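Local atomic coordinates of kojibiose phosphorylase (Gut metagenome, PDB entry 6W0P), a protein that belongs to glycoside hydrolase family 65, in which a beta-rich N-terminal domain joins a helical catalytic domain and a small beta C-terminal domain. Residues A[62-68]-A[204-209]; A[84-88]-A[184-188]; A[700-704]-A[716-720]. All coordinates share one frame; numbering follows the deposited sequence.

Interaction 1: A[62-68]-A[204-209]; sequences GIYEYAL and TLTTNQ
Gln209 and Glu65 reach across this contact in opposite directions, each binding the backbone of the other segment. The amide of Gln209 works as a two-pronged group. Its NE2 donates to Gly62 O at 2.7 Å, and the acceptor lies close to the amide plane. Its OE1 accepts from Tyr64 N at 3.0 Å, on a lone pair in the carbonyl plane. The chain of Gln209 is extended beyond CG (chi2 -177°), which carries the amide up to the strand backbone. NE2 also donates to Lys257 O.

The carboxylate of Glu65 serves the turn 204-209. Glu65 OE1 takes two amides at once, Thr206 N at 2.7 Å and Thr207 N at 2.9 Å. Thr207 N comes on the syn side, near the carboxylate plane, while Thr206 N comes from above that plane. A bend at chi2 (-48°) helps bring the group over the turn. Its other oxygen, OE2, accepts from Tyr66 N in its own strand. Thr207 OG1 receives a hydrogen bond from Thr204 OG1, and it lies 2.9 Å from Tyr64 O.

Apolar contacts flank these bonds. Thr207 CG2 sits over one face of the Tyr64 ring in a CH-pi contact, 3.9 Å from the centroid. The hydroxyl of this tyrosine bonds Asn402. Methyls of Thr206 and Thr207 touch Tyr66 at CD2, while the Tyr66 hydroxyl bonds Lys404. At the far end Leu68 CD2 meets Leu205 CD1 at 3.6 Å.

The contact ties strand 64-66 to the turn between strands 197-204 and 210-217 of the large N-terminal sheet. The buried carboxylate is gripped by three backbone amides, which probably favours its ionised form and holds the turn in shape.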
loop_
_atom_site.group_PDB
_atom_site.type_symbol
_atom_site.label_atom_id
_atom_site.label_comp_id
_atom_site.label_asym_id
_atom_site.label_seq_id
_atom_site.Cartn_x
_atom_site.Cartn_y
_atom_site.Cartn_z
ATOM N N GLY A 62 1.169 -6.360 27.749
ATOM C CA GLY A 62 -0.235 -5.913 27.603
ATOM C C GLY A 62 -0.424 -4.435 27.929
ATOM O O GLY A 62 -1.563 -3.955 27.893
ATOM N N ILE A 63 0.654 -3.727 28.261
ATOM C CA ILE A 63 0.635 -2.256 28.467
ATOM C C ILE A 63 1.064 -1.620 27.146
ATOM O O ILE A 63 2.211 -1.812 26.747
ATOM C CB ILE A 63 1.529 -1.834 29.639
ATOM C CG1 ILE A 63 0.909 -2.234 30.980
ATOM C CG2 ILE A 63 1.821 -0.349 29.566
ATOM C CD1 ILE A 63 -0.477 -1.655 31.258
ATOM N N TYR A 64 0.131 -0.948 26.484
ATOM C CA TYR A 64 0.215 -0.626 25.046
ATOM C C TYR A 64 -0.499 0.698 24.803
ATOM O O TYR A 64 -1.329 1.120 25.658
ATOM C CB TYR A 64 -0.409 -1.758 24.233
ATOM C CG TYR A 64 -1.910 -1.713 24.147
ATOM C CD1 TYR A 64 -2.708 -2.260 25.137
ATOM C CD2 TYR A 64 -2.536 -1.110 23.069
ATOM C CE1 TYR A 64 -4.090 -2.192 25.063
ATOM C CE2 TYR A 64 -3.912 -1.043 22.974
ATOM C CZ TYR A 64 -4.694 -1.578 23.976
ATOM O OH TYR A 64 -6.054 -1.515 23.862
ATOM N N GLU A 65 -0.160 1.333 23.683
ATOM C CA GLU A 65 -0.837 2.544 23.169
ATOM C C GLU A 65 -1.076 2.382 21.667
ATOM O O GLU A 65 -0.415 1.524 21.031
ATOM C CB GLU A 65 -0.009 3.809 23.419
ATOM C CG GLU A 65 -0.573 4.684 24.517
ATOM C CD GLU A 65 -2.060 4.958 24.410
ATOM O OE1 GLU A 65 -2.737 4.888 25.446
ATOM O OE2 GLU A 65 -2.534 5.222 23.291
ATOM N N TYR A 66 -1.939 3.249 21.134
ATOM C CA TYR A 66 -2.196 3.402 19.686
ATOM C C TYR A 66 -1.238 4.438 19.092
ATOM O O TYR A 66 -0.660 5.274 19.827
ATOM C CB TYR A 66 -3.659 3.774 19.484
ATOM C CG TYR A 66 -4.632 2.649 19.705
ATOM C CD1 TYR A 66 -4.855 1.697 18.718
ATOM C CD2 TYR A 66 -5.362 2.550 20.876
ATOM C CE1 TYR A 66 -5.765 0.666 18.894
ATOM C CE2 TYR A 66 -6.287 1.534 21.064
ATOM C CZ TYR A 66 -6.486 0.585 20.074
ATOM O OH TYR A 66 -7.389 -0.426 20.244
ATOM N N ALA A 67 -1.049 4.377 17.774
ATOM C CA ALA A 67 -0.392 5.455 17.011
ATOM C C ALA A 67 -1.073 6.779 17.369
ATOM O O ALA A 67 -2.296 6.785 17.535
ATOM C CB ALA A 67 -0.462 5.176 15.536
ATOM N N LEU A 68 -0.310 7.865 17.457
ATOM C CA LEU A 68 -0.807 9.203 17.898
ATOM C C LEU A 68 -1.801 9.779 16.881
ATOM O O LEU A 68 -2.759 10.483 17.314
ATOM C CB LEU A 68 0.396 10.131 18.064
ATOM C CG LEU A 68 1.322 9.773 19.221
ATOM C CD1 LEU A 68 2.570 10.650 19.207
ATOM C CD2 LEU A 68 0.576 9.891 20.541
ATOM N N THR A 204 -1.854 5.770 30.703
ATOM C CA THR A 204 -1.585 5.791 29.244
ATOM C C THR A 204 -2.470 6.857 28.606
ATOM O O THR A 204 -3.534 7.138 29.183
ATOM C CB THR A 204 -1.842 4.422 28.617
ATOM O OG1 THR A 204 -3.200 4.064 28.880
ATOM C CG2 THR A 204 -0.911 3.360 29.162
ATOM N N LEU A 205 -2.052 7.362 27.443
ATOM C CA LEU A 205 -2.697 8.479 26.707
ATOM C C LEU A 205 -4.173 8.155 26.469
ATOM O O LEU A 205 -5.002 9.027 26.728
ATOM C CB LEU A 205 -1.995 8.682 25.359
ATOM C CG LEU A 205 -0.483 8.931 25.385
ATOM C CD1 LEU A 205 0.019 9.373 24.014
ATOM C CD2 LEU A 205 -0.111 9.978 26.427
ATOM N N THR A 206 -4.465 6.932 26.002
ATOM C CA THR A 206 -5.754 6.550 25.364
ATOM C C THR A 206 -6.316 5.244 25.932
ATOM O O THR A 206 -7.550 5.175 26.099
ATOM C CB THR A 206 -5.563 6.491 23.843
ATOM O OG1 THR A 206 -5.910 7.814 23.425
ATOM C CG2 THR A 206 -6.399 5.460 23.117
ATOM N N THR A 207 -5.463 4.248 26.210
ATOM C CA THR A 207 -5.885 2.831 26.367
ATOM C C THR A 207 -6.479 2.587 27.753
ATOM O O THR A 207 -6.866 1.443 28.023
ATOM C CB THR A 207 -4.710 1.908 26.050
ATOM O OG1 THR A 207 -3.651 2.164 26.974
ATOM C CG2 THR A 207 -4.236 2.109 24.631
ATOM N N ASN A 208 -6.525 3.615 28.601
ATOM C CA ASN A 208 -7.166 3.575 29.945
ATOM C C ASN A 208 -6.370 2.618 30.840
ATOM O O ASN A 208 -6.981 1.895 31.648
ATOM C CB ASN A 208 -8.654 3.204 29.862
ATOM C CG ASN A 208 -9.519 4.154 30.663
ATOM O OD1 ASN A 208 -9.646 5.324 30.288
ATOM N ND2 ASN A 208 -10.112 3.667 31.749
ATOM N N GLN A 209 -5.049 2.606 30.697
ATOM C CA GLN A 209 -4.166 1.720 31.493
ATOM C C GLN A 209 -3.362 2.569 32.470
ATOM O O GLN A 209 -2.900 3.666 32.080
ATOM C CB GLN A 209 -3.263 0.898 30.585
ATOM C CG GLN A 209 -4.051 -0.035 29.684
ATOM C CD GLN A 209 -3.105 -0.869 28.858
ATOM O OE1 GLN A 209 -2.106 -0.357 28.337
ATOM N NE2 GLN A 209 -3.410 -2.159 28.758
#

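Interaction 2: A[84-88]-A[184-188]; sequences FTINS and CYWNR
This contact lies at the edge of the large antiparallel sheet of the N-terminal domain, where its outermost strand 186-194 begins. There Tyr185 and Trp186 pack on the end of strand 83-85 and the residues that follow it. Strand 83-85 pairs with strand 64-66 in a small two-stranded sheet. All the residues that touch are buried.

The aromatic pair is T-shaped. Phe84 turns its edge toward the face of Tyr185, with ring centroids 5.3 Å apart and planes at 83°. CE1 of Phe84 stands over that face, displaced toward the rim, and its CZ lies 3.8 Å from Tyr185 CE2. The CG of Phe84 lies between the backbone N and the carbonyl carbon (chi1 39°). This first torsion helps swing the ring toward the tyrosine. Two more rings meet Phe84: Trp180 packs edge-to-face with it, and the ring of His179 is nearly parallel to it.

Ile86 divides its two branches between the neighbouring aromatics. Ile86 CG2 touches Tyr185 CB at 4.0 Å. Ile86 CD1 approaches the six-membered part of the indole of Trp186 obliquely, 3.7 Å from CZ2. The isoleucine thus touches both side chains.

The polar part centres on the carbonyl of Asn87. A water donates to Asn87 O and accepts from Tyr185 N, so it bridges the two backbones. The side chain of Asn87 turns to other partners, with ND2 bonding Leu178 O and OD1 accepting from Thr58 N. Ser88 OG donates to Ile86 O within its own segment and lies 3.4 Å from Trp186 CZ2 at the indole edge. Next to it, Trp186 NE1 donates to Asn87 O at 3.1 Å, within the indole plane and on a carbonyl lone pair.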
loop_
_atom_site.group_PDB
_atom_site.type_symbol
_atom_site.label_atom_id
_atom_site.label_comp_id
_atom_site.label_asym_id
_atom_site.label_seq_id
_atom_site.Cartn_x
_atom_site.Cartn_y
_atom_site.Cartn_z
ATOM N N PHE A 84 1.067 -0.854 19.927
ATOM C CA PHE A 84 2.427 -1.309 20.319
ATOM C C PHE A 84 2.557 -1.296 21.848
ATOM O O PHE A 84 1.930 -0.432 22.494
ATOM C CB PHE A 84 3.473 -0.437 19.612
ATOM C CG PHE A 84 3.115 1.027 19.528
ATOM C CD1 PHE A 84 3.332 1.876 20.602
ATOM C CD2 PHE A 84 2.554 1.556 18.376
ATOM C CE1 PHE A 84 2.989 3.219 20.532
ATOM C CE2 PHE A 84 2.209 2.897 18.307
ATOM C CZ PHE A 84 2.413 3.724 19.391
ATOM N N THR A 85 3.340 -2.242 22.379
ATOM C CA THR A 85 3.833 -2.324 23.784
ATOM C C THR A 85 4.762 -1.136 24.017
ATOM O O THR A 85 5.643 -0.927 23.181
ATOM C CB THR A 85 4.530 -3.668 24.024
ATOM O OG1 THR A 85 3.677 -4.710 23.554
ATOM C CG2 THR A 85 4.841 -3.955 25.474
ATOM N N ILE A 86 4.538 -0.355 25.076
ATOM C CA ILE A 86 5.202 0.976 25.237
ATOM C C ILE A 86 6.318 0.886 26.286
ATOM O O ILE A 86 6.172 0.200 27.318
ATOM C CB ILE A 86 4.181 2.086 25.550
ATOM C CG1 ILE A 86 3.266 1.705 26.715
ATOM C CG2 ILE A 86 3.388 2.441 24.304
ATOM C CD1 ILE A 86 2.385 2.828 27.211
ATOM N N ASN A 87 7.430 1.545 25.990
ATOM C CA ASN A 87 8.487 1.819 26.984
ATOM C C ASN A 87 7.772 2.423 28.191
ATOM O O ASN A 87 6.897 3.338 28.005
ATOM C CB ASN A 87 9.567 2.721 26.393
ATOM C CG ASN A 87 10.836 2.741 27.213
ATOM O OD1 ASN A 87 10.968 1.969 28.171
ATOM N ND2 ASN A 87 11.728 3.675 26.878
ATOM N N SER A 88 8.072 1.887 29.371
ATOM C CA SER A 88 7.407 2.239 30.647
ATOM C C SER A 88 8.463 2.641 31.667
ATOM O O SER A 88 9.650 2.769 31.310
ATOM C CB SER A 88 6.565 1.091 31.139
ATOM O OG SER A 88 5.691 0.656 30.120
ATOM N N CYS A 184 6.613 10.319 24.726
ATOM C CA CYS A 184 6.214 9.697 26.007
ATOM C C CYS A 184 4.728 9.361 25.921
ATOM O O CYS A 184 3.972 10.234 25.529
ATOM C CB CYS A 184 6.465 10.619 27.195
ATOM S SG CYS A 184 6.080 9.829 28.781
ATOM N N TYR A 185 4.348 8.125 26.237
ATOM C CA TYR A 185 2.966 7.606 26.060
ATOM C C TYR A 185 2.267 7.538 27.422
ATOM O O TYR A 185 1.234 6.882 27.516
ATOM C CB TYR A 185 2.992 6.281 25.287
ATOM C CG TYR A 185 3.208 6.478 23.805
ATOM C CD1 TYR A 185 4.485 6.623 23.286
ATOM C CD2 TYR A 185 2.139 6.595 22.925
ATOM C CE1 TYR A 185 4.695 6.841 21.932
ATOM C CE2 TYR A 185 2.330 6.819 21.571
ATOM C CZ TYR A 185 3.612 6.945 21.070
ATOM O OH TYR A 185 3.825 7.168 19.738
ATOM N N TRP A 186 2.784 8.266 28.410
ATOM C CA TRP A 186 2.258 8.321 29.800
ATOM C C TRP A 186 1.838 9.749 30.166
ATOM O O TRP A 186 2.588 10.691 29.799
ATOM C CB TRP A 186 3.325 7.807 30.765
ATOM C CG TRP A 186 3.647 6.368 30.524
ATOM C CD1 TRP A 186 4.672 5.866 29.780
ATOM C CD2 TRP A 186 2.891 5.240 30.980
ATOM N NE1 TRP A 186 4.629 4.496 29.781
ATOM C CE2 TRP A 186 3.545 4.085 30.510
ATOM C CE3 TRP A 186 1.744 5.090 31.759
ATOM C CZ2 TRP A 186 3.084 2.802 30.794
ATOM C CZ3 TRP A 186 1.288 3.820 32.042
ATOM C CH2 TRP A 186 1.952 2.693 31.562
ATOM N N ASN A 187 0.698 9.898 30.853
ATOM C CA ASN A 187 0.280 11.165 31.517
ATOM C C ASN A 187 0.454 11.016 33.032
ATOM O O ASN A 187 0.230 9.900 33.568
ATOM C CB ASN A 187 -1.172 11.556 31.210
ATOM C CG ASN A 187 -1.377 11.976 29.771
ATOM O OD1 ASN A 187 -0.544 12.680 29.216
ATOM N ND2 ASN A 187 -2.455 11.516 29.151
ATOM N N ARG A 188 0.763 12.127 33.698
ATOM C CA ARG A 188 0.937 12.222 35.166
ATOM C C ARG A 188 -0.379 11.858 35.872
ATOM O O ARG A 188 -1.461 12.229 35.374
ATOM C CB ARG A 188 1.405 13.645 35.488
ATOM C CG ARG A 188 1.228 14.070 36.935
ATOM C CD ARG A 188 1.676 15.503 37.180
ATOM N NE ARG A 188 2.453 15.624 38.411
ATOM C CZ ARG A 188 3.165 16.689 38.789
ATOM N NH1 ARG A 188 3.212 17.790 38.052
ATOM N NH2 ARG A 188 3.839 16.648 39.924
HETATM O O HOH W 1 6.621 6.007 26.732
#

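Interaction 3: A[700-704]-A[716-720]; sequences WNYYQ and VKVDK
Lys717 and Tyr702 meet across a beta hairpin of the C-terminal domain, formed by strands 702-709 and 712-718. The short segments 702-704 and 716-718 run antiparallel, their axes 4.8 Å apart and at 170°. The lysine chain can be followed outward. Lys717 CB lies 3.5 Å from Gln704 OE1, and CG and CD pass the same oxygen. Next, Lys717 CE stands over the centre of the Tyr702 ring, 3.9 Å from its centroid in a CH-pi contact. Lys717 NZ ends over the same face, 4.2 Å from the Tyr702 centroid, and makes a cation-pi interaction. The fully extended lysine chain, starting with CG opposite the backbone N (chi1 -176°), gives it the length to reach that ring.

Gln704 and Lys717 form a non-hydrogen-bonded pair. Tyr703 and Val718 are the adjacent hydrogen-bonded pair, with side chains on the other face of the sheet. Val718 CB sits over the Tyr703 ring, offset toward its rim, and its two methyls approach the hydroxyl end. That hydroxyl bonds Thr695 O, and Phe680 of helix 666-680 also touches the tyrosine. Strand 303-305 pairs with strand 702-709 on the side away from strand 712-718. Two backbone bonds join Tyr703 and Val718: Tyr703 N donates to Val718 O at 3.1 Å, and Val718 N meets Tyr703 O at 2.9 Å, almost straight.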
loop_
_atom_site.group_PDB
_atom_site.type_symbol
_atom_site.label_atom_id
_atom_site.label_comp_id
_atom_site.label_asym_id
_atom_site.label_seq_id
_atom_site.Cartn_x
_atom_site.Cartn_y
_atom_site.Cartn_z
ATOM N N TRP A 700 28.455 -33.029 17.771
ATOM C CA TRP A 700 28.236 -33.348 19.211
ATOM C C TRP A 700 28.554 -34.825 19.492
ATOM O O TRP A 700 27.990 -35.699 18.806
ATOM C CB TRP A 700 26.804 -33.036 19.666
ATOM C CG TRP A 700 26.287 -31.656 19.396
ATOM C CD1 TRP A 700 27.012 -30.517 19.230
ATOM C CD2 TRP A 700 24.903 -31.263 19.313
ATOM N NE1 TRP A 700 26.180 -29.461 18.999
ATOM C CE2 TRP A 700 24.881 -29.879 19.052
ATOM C CE3 TRP A 700 23.689 -31.941 19.424
ATOM C CZ2 TRP A 700 23.695 -29.156 18.914
ATOM C CZ3 TRP A 700 22.518 -31.235 19.270
ATOM C CH2 TRP A 700 22.519 -29.858 19.002
ATOM N N ASN A 701 29.321 -35.078 20.553
ATOM C CA ASN A 701 29.580 -36.435 21.115
ATOM C C ASN A 701 28.264 -37.005 21.637
ATOM O O ASN A 701 27.924 -38.108 21.269
ATOM C CB ASN A 701 30.619 -36.397 22.238
ATOM C CG ASN A 701 31.957 -35.900 21.739
ATOM O OD1 ASN A 701 32.336 -36.226 20.607
ATOM N ND2 ASN A 701 32.651 -35.104 22.554
ATOM N N TYR A 702 27.517 -36.232 22.409
ATOM C CA TYR A 702 26.156 -36.594 22.848
ATOM C C TYR A 702 25.339 -35.323 23.020
ATOM O O TYR A 702 25.913 -34.226 23.114
ATOM C CB TYR A 702 26.215 -37.480 24.095
ATOM C CG TYR A 702 26.607 -36.856 25.415
ATOM C CD1 TYR A 702 25.726 -36.036 26.116
ATOM C CD2 TYR A 702 27.829 -37.157 26.023
ATOM C CE1 TYR A 702 26.072 -35.484 27.343
ATOM C CE2 TYR A 702 28.180 -36.631 27.258
ATOM C CZ TYR A 702 27.296 -35.795 27.916
ATOM O OH TYR A 702 27.609 -35.285 29.141
ATOM N N TYR A 703 24.021 -35.475 23.030
ATOM C CA TYR A 703 23.078 -34.450 23.522
ATOM C C TYR A 703 22.061 -35.150 24.415
ATOM O O TYR A 703 21.839 -36.390 24.281
ATOM C CB TYR A 703 22.401 -33.701 22.371
ATOM C CG TYR A 703 21.617 -34.572 21.429
ATOM C CD1 TYR A 703 22.212 -35.179 20.340
ATOM C CD2 TYR A 703 20.261 -34.777 21.617
ATOM C CE1 TYR A 703 21.486 -35.993 19.482
ATOM C CE2 TYR A 703 19.513 -35.565 20.757
ATOM C CZ TYR A 703 20.130 -36.180 19.687
ATOM O OH TYR A 703 19.392 -36.961 18.850
ATOM N N GLN A 704 21.429 -34.365 25.282
ATOM C CA GLN A 704 20.405 -34.873 26.220
ATOM C C GLN A 704 19.343 -33.797 26.350
ATOM O O GLN A 704 19.736 -32.630 26.556
ATOM C CB GLN A 704 21.045 -35.235 27.561
ATOM C CG GLN A 704 20.076 -35.768 28.613
ATOM C CD GLN A 704 20.823 -36.118 29.876
ATOM O OE1 GLN A 704 21.481 -37.151 29.971
ATOM N NE2 GLN A 704 20.748 -35.245 30.857
ATOM N N VAL A 716 16.222 -38.153 27.908
ATOM C CA VAL A 716 16.655 -38.836 26.675
ATOM C C VAL A 716 18.071 -38.371 26.402
ATOM O O VAL A 716 18.231 -37.205 26.071
ATOM C CB VAL A 716 15.723 -38.538 25.489
ATOM C CG1 VAL A 716 16.201 -39.261 24.246
ATOM C CG2 VAL A 716 14.268 -38.874 25.788
ATOM N N LYS A 717 19.035 -39.287 26.533
ATOM C CA LYS A 717 20.458 -39.086 26.184
ATOM C C LYS A 717 20.772 -39.879 24.913
ATOM O O LYS A 717 20.513 -41.087 24.903
ATOM C CB LYS A 717 21.363 -39.525 27.343
ATOM C CG LYS A 717 22.844 -39.256 27.115
ATOM C CD LYS A 717 23.698 -39.591 28.301
ATOM C CE LYS A 717 25.167 -39.532 27.937
ATOM N NZ LYS A 717 26.046 -39.574 29.130
ATOM N N VAL A 718 21.352 -39.218 23.915
ATOM C CA VAL A 718 21.739 -39.817 22.606
ATOM C C VAL A 718 23.249 -39.641 22.407
ATOM O O VAL A 718 23.697 -38.494 22.379
ATOM C CB VAL A 718 20.933 -39.180 21.467
ATOM C CG1 VAL A 718 21.195 -39.869 20.135
ATOM C CG2 VAL A 718 19.453 -39.171 21.800
ATOM N N ASP A 719 24.002 -40.744 22.338
ATOM C CA ASP A 719 25.449 -40.746 21.955
ATOM C C ASP A 719 25.600 -41.547 20.660
ATOM O O ASP A 719 24.566 -41.793 20.001
ATOM C CB ASP A 719 26.377 -41.206 23.089
ATOM C CG ASP A 719 26.252 -42.660 23.520
ATOM O OD1 ASP A 719 25.850 -43.495 22.705
ATOM O OD2 ASP A 719 26.553 -42.943 24.683
ATOM N N LYS A 720 26.830 -41.908 20.282
ATOM C CA LYS A 720 27.101 -42.587 18.985
ATOM C C LYS A 720 26.495 -44.009 19.011
ATOM O O LYS A 720 25.947 -44.428 17.971
ATOM C CB LYS A 720 28.606 -42.562 18.671
ATOM C CG LYS A 720 29.471 -43.544 19.461
ATOM C CD LYS A 720 30.993 -43.309 19.403
ATOM C CE LYS A 720 31.678 -44.059 18.275
ATOM N NZ LYS A 720 33.136 -43.786 18.238
#

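Interactions 1 and 2 are neighbours in the N-terminal domain, with centres about 7 Å apart. Segments 62-68 and 84-88 contribute to adjacent strands of one two-stranded sheet, where Glu65 N probably bonds Phe84 O. Interaction 2 is nested along the chain inside the loop closed by interaction 1. Together they join this small sheet to the start of the outermost strand and to the neighbouring turn of the large antiparallel sheet. Interaction 3 follows later in the chain, within a C-terminal hairpin. Its centre lies about 49 Å from that of interaction 1 and about 47 Å from that of interaction 2, on the opposite side of the chain's centre. The three contacts thus belong to two separate beta regions.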